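Local atomic coordinates of Cbm77-rfpl (Ruminococcus flavefaciens, PDB entry 5FU5), a protein that probably binds pectin in plant cell walls, as a family 77 carbohydrate-binding module of a cellulosomal protein. Residues A[34-38]-A[39-43]. Sequence-based numbering, arbitrary orientation.
Sequences TATYN and GKTLT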
loop_
_atom_site.group_PDB
_atom_site.type_symbol
_atom_site.label_atom_id
_atom_site.label_comp_id
_atom_site.label_asym_id
_atom_site.label_seq_id
_atom_site.Cartn_x
_atom_site.Cartn_y
_atom_site.Cartn_z
ATOM N N THR A 34 8.426 5.353 12.110
ATOM C CA THR A 34 7.911 4.016 12.111
ATOM C C THR A 34 6.422 3.948 11.889
ATOM O O THR A 34 5.710 4.952 12.024
ATOM C CB THR A 34 8.233 3.326 13.459
ATOM O OG1 THR A 34 7.548 3.923 14.570
ATOM C CG2 THR A 34 9.733 3.290 13.709
ATOM N N ALA A 35 5.943 2.759 11.564
ATOM C CA ALA A 35 4.516 2.446 11.614
ATOM C C ALA A 35 4.325 1.201 12.432
ATOM O O ALA A 35 5.144 0.282 12.359
ATOM C CB ALA A 35 3.942 2.266 10.242
ATOM N N THR A 36 3.284 1.184 13.253
ATOM C CA THR A 36 2.968 0.096 14.153
ATOM C C THR A 36 1.668 -0.503 13.609
ATOM O O THR A 36 0.650 0.196 13.469
ATOM C CB THR A 36 2.768 0.638 15.573
ATOM O OG1 THR A 36 3.944 1.361 16.002
ATOM C CG2 THR A 36 2.512 -0.497 16.542
ATOM N N TYR A 37 1.716 -1.767 13.243
ATOM C CA TYR A 37 0.585 -2.432 12.586
ATOM C C TYR A 37 0.500 -3.897 12.959
ATOM O O TYR A 37 1.457 -4.652 12.760
ATOM C CB TYR A 37 0.722 -2.331 11.084
ATOM C CG TYR A 37 -0.453 -2.907 10.335
ATOM C CD1 TYR A 37 -1.715 -2.304 10.415
ATOM C CD2 TYR A 37 -0.322 -4.041 9.534
ATOM C CE1 TYR A 37 -2.795 -2.819 9.718
ATOM C CE2 TYR A 37 -1.414 -4.567 8.865
ATOM C CZ TYR A 37 -2.644 -3.929 8.946
ATOM O OH TYR A 37 -3.738 -4.402 8.273
ATOM N N ASN A 38 -0.661 -4.302 13.464
ATOM C CA ASN A 38 -0.853 -5.680 13.978
ATOM C C ASN A 38 0.326 -6.205 14.808
ATOM O O ASN A 38 0.850 -7.281 14.566
ATOM C CB ASN A 38 -1.168 -6.622 12.810
ATOM C CG ASN A 38 -2.488 -6.282 12.135
ATOM O OD1 ASN A 38 -3.263 -5.438 12.616
ATOM N ND2 ASN A 38 -2.758 -6.944 11.012
ATOM N N GLY A 39 0.764 -5.367 15.743
ATOM C CA GLY A 39 1.821 -5.696 16.675
ATOM C C GLY A 39 3.239 -5.630 16.122
ATOM O O GLY A 39 4.207 -5.806 16.878
ATOM N N LYS A 40 3.382 -5.392 14.819
ATOM C CA LYS A 40 4.694 -5.275 14.186
ATOM C C LYS A 40 5.075 -3.799 14.173
ATOM O O LYS A 40 4.210 -2.943 13.938
ATOM C CB LYS A 40 4.688 -5.801 12.752
ATOM C CG LYS A 40 4.300 -7.262 12.564
ATOM C CD LYS A 40 4.417 -7.655 11.096
ATOM C CE LYS A 40 3.351 -8.668 10.698
ATOM N NZ LYS A 40 3.711 -9.381 9.449
ATOM N N THR A 41 6.344 -3.506 14.454
ATOM C CA THR A 41 6.926 -2.180 14.285
ATOM C C THR A 41 7.764 -2.183 13.025
ATOM O O THR A 41 8.771 -2.890 12.921
ATOM C CB THR A 41 7.715 -1.704 15.510
ATOM O OG1 THR A 41 6.813 -1.614 16.630
ATOM C CG2 THR A 41 8.364 -0.321 15.259
ATOM N N LEU A 42 7.332 -1.398 12.039
ATOM C CA LEU A 42 7.914 -1.330 10.730
ATOM C C LEU A 42 8.761 -0.074 10.598
ATOM O O LEU A 42 8.384 0.993 11.094
ATOM C CB LEU A 42 6.800 -1.385 9.666
ATOM C CG LEU A 42 5.905 -2.630 9.738
ATOM C CD1 LEU A 42 4.702 -2.472 8.842
ATOM C CD2 LEU A 42 6.674 -3.882 9.357
ATOM N N THR A 43 9.901 -0.176 9.942
ATOM C CA THR A 43 10.922 0.895 9.971
ATOM C C THR A 43 11.433 1.396 8.635
ATOM O O THR A 43 12.023 2.491 8.587
ATOM C CB THR A 43 12.163 0.410 10.768
ATOM O OG1 THR A 43 12.651 -0.797 10.184
ATOM C CG2 THR A 43 11.756 0.188 12.265
HETATM O O HOH W 1 6.127 0.969 17.469
#
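Thr36 lies side by side with Thr41, both side chains pointing the same way off one face of a beta hairpin with a two-residue connection. Their hydroxyls do not bond directly, OG1 of Thr36 being 4.2 Å from OG1 of Thr41, but one water hydrogen-bonds to both, 2.7 Å from Thr36 OG1 and 2.8 Å from Thr41 OG1. In each threonine OG1 stands opposite the carbonyl carbon (chi1 -57° and -62°), which turns the two oxygens to the shared water. The methyl CG2 of Thr41 points instead to Thr34, reaching its CB at 4.1 Å, and the methyls of Thr34 and Thr43 meet beyond it.

Thr36 and Thr41 form a non-hydrogen-bonded pair, flanked by the hydrogen-bonded pairs Ala35–Leu42 and Tyr37–Lys40. The bond from Leu42 N to Ala35 O is 2.8 Å long and nearly straight (173° at the hydrogen). That from Lys40 N to Tyr37 O closes the type I' turn, its donor well above the carbonyl plane. Asn38 and Gly39 occupy the turn with positive phi, as this tight hairpin connection requires. Asn38 folds back over Tyr37, its CG above the centre of the ring, 3.8 Å from the ring plane. Lys40 lays its CB 3.4 Å from Tyr37 O before its chain leads away.

On the face bearing Ala35, Tyr37, Lys40 and Leu42, the buried Ala35 and Leu42 pack on Phe109 of strand 107-116. Leu42 also touches Tyr110, whose ring meets that of Tyr37, and Tyr37 reaches Thr65 and Val67 of strand 62-68. Thr43 N is hydrogen-bonded to Thr13 OG1 in helix 12-15, while strand 40-47 continues antiparallel to strands 23-29 and 107-116.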